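Local atomic coordinates of putative oxygenase (Streptomyces coelicolor, PDB entry 2OG5), a protein that catalyses the iron(II)- and 2-oxoglutarate-dependent 3-hydroxylation of L-asparagine, supplying a building block of the calcium-dependent lipopeptide antibiotic. Residues A88-D93 / P189-L194; L216-D221 / Q284-A289. One frame throughout, in Å; residues are numbered along the deposited sequence.

Interaction 1. Residues A88-D93 / P189-L194; sequences AGFRRD and PDFVML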
loop_
_atom_site.group_PDB
_atom_site.type_symbol
_atom_site.label_atom_id
_atom_site.label_comp_id
_atom_site.label_asym_id
_atom_site.label_seq_id
_atom_site.Cartn_x
_atom_site.Cartn_y
_atom_site.Cartn_z
ATOM N N ALA A 88 15.380 -6.057 3.381
ATOM C CA ALA A 88 15.578 -7.428 2.906
ATOM C C ALA A 88 15.025 -8.451 3.895
ATOM O O ALA A 88 14.477 -9.487 3.506
ATOM C CB ALA A 88 17.061 -7.695 2.639
ATOM N N GLY A 89 15.165 -8.174 5.185
ATOM C CA GLY A 89 14.632 -9.073 6.190
ATOM C C GLY A 89 13.113 -9.108 6.149
ATOM O O GLY A 89 12.508 -10.168 6.270
ATOM N N PHE A 90 12.500 -7.946 5.989
ATOM C CA PHE A 90 11.051 -7.835 5.886
ATOM C C PHE A 90 10.509 -8.535 4.635
ATOM O O PHE A 90 9.462 -9.190 4.678
ATOM C CB PHE A 90 10.655 -6.354 5.874
ATOM C CG PHE A 90 9.186 -6.134 5.724
ATOM C CD1 PHE A 90 8.324 -6.406 6.768
ATOM C CD2 PHE A 90 8.658 -5.680 4.533
ATOM C CE1 PHE A 90 6.963 -6.219 6.622
ATOM C CE2 PHE A 90 7.286 -5.507 4.386
ATOM C CZ PHE A 90 6.454 -5.769 5.438
ATOM N N ARG A 91 11.228 -8.408 3.522
ATOM C CA ARG A 91 10.815 -9.062 2.277
ATOM C C ARG A 91 10.844 -10.575 2.465
ATOM O O ARG A 91 9.992 -11.291 1.948
ATOM C CB ARG A 91 11.728 -8.657 1.127
ATOM C CG ARG A 91 11.249 -9.117 -0.250
ATOM C CD ARG A 91 12.341 -8.911 -1.289
ATOM N NE ARG A 91 11.842 -9.086 -2.655
ATOM C CZ ARG A 91 11.743 -10.249 -3.301
ATOM N NH1 ARG A 91 12.111 -11.397 -2.752
ATOM N NH2 ARG A 91 11.259 -10.257 -4.533
ATOM N N ARG A 92 11.824 -11.062 3.209
ATOM C CA ARG A 92 11.959 -12.503 3.455
ATOM C C ARG A 92 10.895 -13.027 4.419
ATOM O O ARG A 92 10.400 -14.143 4.254
ATOM C CB ARG A 92 13.357 -12.816 3.983
ATOM C CG ARG A 92 13.615 -14.277 4.354
ATOM C CD ARG A 92 13.368 -15.203 3.203
ATOM N NE ARG A 92 13.573 -16.605 3.574
ATOM C CZ ARG A 92 12.599 -17.405 3.992
ATOM N NH1 ARG A 92 11.360 -16.947 4.130
ATOM N NH2 ARG A 92 12.863 -18.668 4.279
ATOM N N ASP A 93 10.572 -12.226 5.431
ATOM C CA ASP A 93 9.584 -12.591 6.441
ATOM C C ASP A 93 8.952 -11.310 6.987
ATOM O O ASP A 93 9.604 -10.543 7.684
ATOM C CB ASP A 93 10.269 -13.380 7.556
ATOM C CG ASP A 93 9.313 -13.849 8.636
ATOM O OD1 ASP A 93 8.135 -13.424 8.664
ATOM O OD2 ASP A 93 9.754 -14.672 9.473
ATOM N N PRO A 189 -0.890 -5.655 -6.045
ATOM C CA PRO A 189 0.370 -5.336 -5.393
ATOM C C PRO A 189 0.812 -6.408 -4.410
ATOM O O PRO A 189 -0.019 -6.974 -3.693
ATOM C CB PRO A 189 0.044 -4.028 -4.664
ATOM C CG PRO A 189 -1.012 -3.415 -5.499
ATOM C CD PRO A 189 -1.859 -4.553 -5.948
ATOM N N ASP A 190 2.113 -6.657 -4.347
ATOM C CA ASP A 190 2.688 -7.524 -3.317
ATOM C C ASP A 190 2.925 -6.747 -2.033
ATOM O O ASP A 190 2.638 -7.255 -0.947
ATOM C CB ASP A 190 3.945 -8.177 -3.854
ATOM C CG ASP A 190 3.641 -9.053 -5.057
ATOM O OD1 ASP A 190 2.893 -10.038 -4.902
ATOM O OD2 ASP A 190 4.090 -8.726 -6.179
ATOM N N PHE A 191 3.421 -5.515 -2.153
ATOM C CA PHE A 191 3.478 -4.573 -1.025
ATOM C C PHE A 191 2.771 -3.283 -1.393
ATOM O O PHE A 191 2.822 -2.852 -2.554
ATOM C CB PHE A 191 4.914 -4.249 -0.598
ATOM C CG PHE A 191 5.717 -5.451 -0.213
ATOM C CD1 PHE A 191 5.588 -6.027 1.046
ATOM C CD2 PHE A 191 6.627 -5.998 -1.096
ATOM C CE1 PHE A 191 6.321 -7.139 1.389
ATOM C CE2 PHE A 191 7.376 -7.112 -0.745
ATOM C CZ PHE A 191 7.207 -7.689 0.496
ATOM N N VAL A 192 2.152 -2.653 -0.393
ATOM C CA VAL A 192 1.614 -1.304 -0.519
ATOM C C VAL A 192 2.390 -0.408 0.437
ATOM O O VAL A 192 2.478 -0.710 1.633
ATOM C CB VAL A 192 0.127 -1.254 -0.150
ATOM C CG1 VAL A 192 -0.416 0.185 -0.243
ATOM C CG2 VAL A 192 -0.674 -2.190 -1.062
ATOM N N MET A 193 2.990 0.649 -0.108
ATOM C CA MET A 193 3.788 1.597 0.668
ATOM C C MET A 193 3.059 2.915 0.786
ATOM O O MET A 193 2.580 3.447 -0.218
ATOM C CB MET A 193 5.141 1.826 -0.004
ATOM C CG MET A 193 5.920 0.544 -0.190
ATOM S SD MET A 193 7.637 0.826 -0.658
ATOM C CE MET A 193 7.398 1.613 -2.228
ATOM N N LEU A 194 2.986 3.435 2.015
ATOM C CA LEU A 194 2.335 4.699 2.302
ATOM C C LEU A 194 3.316 5.616 3.025
ATOM O O LEU A 194 3.707 5.328 4.166
ATOM C CB LEU A 194 1.131 4.452 3.197
ATOM C CG LEU A 194 -0.008 3.642 2.581
ATOM C CD1 LEU A 194 -1.004 3.217 3.662
ATOM C CD2 LEU A 194 -0.679 4.464 1.498
#
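Arg91, which lies against Phe191 through its aliphatic part, is tied at its polar end by a hydrogen bond from NE to the backbone O of Leu140, the last residue of helix 128-140. The side chain runs almost fully extended to that partner (chi1 -171°), and the backbone CA and the side-chain CG border the ring: Arg91 CA lies 4.3 Å from Phe191 CZ, and CG is hardly farther from the same atom. The other half of the contact is aromatic. Phe90 CE2 approaches Phe191 CE1 to 3.5 Å, while Phe90 CD2 is 4.2 Å from that carbon. The two ring centroids are 5.6 Å apart and the planes inclined at 42°, the side chains reaching past each other in opposite directions. With CG anti to the backbone N (chi1 178°), the Phe90 ring is directed off the last turn of helix 81-92. A classic beta bulge, with Asp190 and Phe191 both facing Val332, marks the start of the strand, and Phe191 projects from it toward the helix. The example illustrates helix-on-sheet packing by a few large side chains: both rings rest on Ile303 of strand 301-305, and through them the last turn of helix 81-92 packs against strand 191-196, which is itself paired on its two sides with strands 301-305 and 326-333 and meets helix 128-140 through Met193.

Interaction 2. Residues L216-D221 / Q284-A289; sequences LPLLSD and QAHFDA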
loop_
_atom_site.group_PDB
_atom_site.type_symbol
_atom_site.label_atom_id
_atom_site.label_comp_id
_atom_site.label_asym_id
_atom_site.label_seq_id
_atom_site.Cartn_x
_atom_site.Cartn_y
_atom_site.Cartn_z
ATOM N N LEU A 216 -5.828 -16.406 11.916
ATOM C CA LEU A 216 -6.078 -17.805 11.530
ATOM C C LEU A 216 -6.237 -18.758 12.730
ATOM O O LEU A 216 -7.189 -19.531 12.753
ATOM C CB LEU A 216 -5.013 -18.327 10.551
ATOM C CG LEU A 216 -5.257 -19.744 10.009
ATOM C CD1 LEU A 216 -6.540 -19.810 9.197
ATOM C CD2 LEU A 216 -4.084 -20.215 9.164
ATOM N N PRO A 217 -5.333 -18.689 13.729
ATOM C CA PRO A 217 -5.478 -19.598 14.885
ATOM C C PRO A 217 -6.716 -19.353 15.753
ATOM O O PRO A 217 -7.052 -20.208 16.574
ATOM C CB PRO A 217 -4.212 -19.332 15.714
ATOM C CG PRO A 217 -3.288 -18.588 14.822
ATOM C CD PRO A 217 -4.138 -17.836 13.855
ATOM N N LEU A 218 -7.375 -18.208 15.585
ATOM C CA LEU A 218 -8.552 -17.855 16.392
ATOM C C LEU A 218 -9.887 -18.194 15.718
ATOM O O LEU A 218 -10.937 -18.196 16.375
ATOM C CB LEU A 218 -8.530 -16.358 16.706
ATOM C CG LEU A 218 -7.227 -15.777 17.260
ATOM C CD1 LEU A 218 -7.350 -14.270 17.431
ATOM C CD2 LEU A 218 -6.852 -16.451 18.576
ATOM N N LEU A 219 -9.867 -18.464 14.419
ATOM C CA LEU A 219 -11.092 -18.718 13.664
ATOM C C LEU A 219 -11.650 -20.109 13.939
ATOM O O LEU A 219 -10.889 -21.046 14.178
ATOM C CB LEU A 219 -10.827 -18.579 12.167
ATOM C CG LEU A 219 -10.354 -17.207 11.699
ATOM C CD1 LEU A 219 -10.028 -17.265 10.223
ATOM C CD2 LEU A 219 -11.417 -16.159 11.991
ATOM N N SER A 220 -12.972 -20.238 13.871
ATOM C CA SER A 220 -13.625 -21.528 14.067
ATOM C C SER A 220 -13.373 -22.444 12.874
ATOM O O SER A 220 -13.140 -21.982 11.751
ATOM C CB SER A 220 -15.131 -21.348 14.300
ATOM O OG SER A 220 -15.801 -20.872 13.147
ATOM N N ASP A 221 -13.415 -23.749 13.121
ATOM C CA ASP A 221 -13.160 -24.732 12.074
ATOM C C ASP A 221 -14.072 -24.546 10.863
ATOM O O ASP A 221 -13.622 -24.668 9.724
ATOM C CB ASP A 221 -13.318 -26.158 12.618
ATOM C CG ASP A 221 -12.155 -26.590 13.509
ATOM O OD1 ASP A 221 -11.105 -25.914 13.517
ATOM O OD2 ASP A 221 -12.295 -27.622 14.201
ATOM N N GLN A 284 -14.061 -10.616 9.533
ATOM C CA GLN A 284 -14.128 -9.183 9.839
ATOM C C GLN A 284 -14.000 -8.916 11.336
ATOM O O GLN A 284 -13.259 -8.018 11.752
ATOM C CB GLN A 284 -15.425 -8.569 9.289
ATOM C CG GLN A 284 -15.793 -7.146 9.813
ATOM C CD GLN A 284 -14.768 -6.064 9.511
ATOM O OE1 GLN A 284 -13.978 -6.180 8.580
ATOM N NE2 GLN A 284 -14.785 -4.989 10.308
ATOM N N ALA A 285 -14.727 -9.684 12.147
ATOM C CA ALA A 285 -14.667 -9.527 13.599
ATOM C C ALA A 285 -13.254 -9.685 14.145
ATOM O O ALA A 285 -12.825 -8.891 14.979
ATOM C CB ALA A 285 -15.607 -10.520 14.282
ATOM N N HIS A 286 -12.535 -10.703 13.676
ATOM C CA HIS A 286 -11.176 -10.966 14.158
ATOM C C HIS A 286 -10.146 -9.974 13.600
ATOM O O HIS A 286 -9.188 -9.626 14.298
ATOM C CB HIS A 286 -10.758 -12.410 13.866
ATOM C CG HIS A 286 -11.419 -13.413 14.760
ATOM N ND1 HIS A 286 -12.611 -14.025 14.439
ATOM C CD2 HIS A 286 -11.066 -13.891 15.978
ATOM C CE1 HIS A 286 -12.963 -14.841 15.419
ATOM N NE2 HIS A 286 -12.048 -14.774 16.367
ATOM N N PHE A 287 -10.348 -9.513 12.369
ATOM C CA PHE A 287 -9.533 -8.416 11.824
ATOM C C PHE A 287 -9.689 -7.192 12.715
ATOM O O PHE A 287 -8.711 -6.535 13.085
ATOM C CB PHE A 287 -9.967 -7.989 10.410
ATOM C CG PHE A 287 -9.540 -8.904 9.287
ATOM C CD1 PHE A 287 -8.410 -9.706 9.365
ATOM C CD2 PHE A 287 -10.259 -8.886 8.102
ATOM C CE1 PHE A 287 -8.033 -10.510 8.273
ATOM C CE2 PHE A 287 -9.882 -9.678 7.021
ATOM C CZ PHE A 287 -8.782 -10.492 7.118
ATOM N N ASP A 288 -10.931 -6.885 13.075
ATOM C CA ASP A 288 -11.174 -5.730 13.903
ATOM C C ASP A 288 -10.470 -5.869 15.254
ATOM O O ASP A 288 -9.921 -4.896 15.757
ATOM C CB ASP A 288 -12.669 -5.528 14.112
ATOM C CG ASP A 288 -12.974 -4.233 14.806
ATOM O OD1 ASP A 288 -12.848 -3.182 14.147
ATOM O OD2 ASP A 288 -13.330 -4.275 16.000
ATOM N N ALA A 289 -10.492 -7.074 15.832
ATOM C CA ALA A 289 -9.940 -7.294 17.172
ATOM C C ALA A 289 -8.413 -7.248 17.217
ATOM O O ALA A 289 -7.828 -6.832 18.229
ATOM C CB ALA A 289 -10.434 -8.627 17.733
#
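The loop between helices 212-215 and 221-227 packs on helix 274-290 through one imidazole, that of His286, which meets two successive leucines. Leu218 contributes its CB, 3.6 Å from His286 CD2, with its CD1 at 4.0 Å from the same carbon. Leu219 uses the tip of one branch, its CD2 lying 3.5 Å from His286 ND1 and 3.9 Å from CG. Leu218 CB and Leu219 CD2 lie on the same side of the imidazole plane, and the contact has no hydrogen bond of its own; Leu218 O comes no closer than 3.6 Å to His286 NE2. The rotation of the imidazole is limited by a hydrogen bond between ND1 and the backbone O of Glu282, one turn earlier in the helix, and CG anti to the carbonyl carbon (chi1 -74°) places the ring where that bond can form. The same glutamate binds the loop as well, since its OE1 is hydrogen-bonded to Ser220 OG, so a polar link runs alongside the apolar one. Val215 adds a further apolar surface to His286. Ser220 occupies the N-cap position of helix 221-227, its side chain capping a backbone N of that helix, and Leu219, the residue before it, touches Val224. A capping serine flanked by apolar residues that meet across the first turn is the pattern of a helix N-terminus closed by a hydrophobic staple.

From the N terminus, the chain passes through helix 81-92 and then covers 95 residues, including helix 128-140 and the strand 176-179 that ends at the metal ligand His179, before interaction 1 closes that excursion at strand 191-196. Strand 207-211 follows, and interaction 2 then closes a second loop of 62 residues, which contains the rest of helix 221-227 and the unmodelled residues 242-247. The loops are in series, neither nesting nor crossing. Interaction 1 ties an early helix to the mixed sheet; interaction 2 joins the loop after helix 212-215 to helix 274-290, elements that follow strand 207-211 and precede strand 292-294 of the four-stranded sheet. The two contacts do not touch: their centres lie 23 Å apart and their nearest atoms about 14 Å.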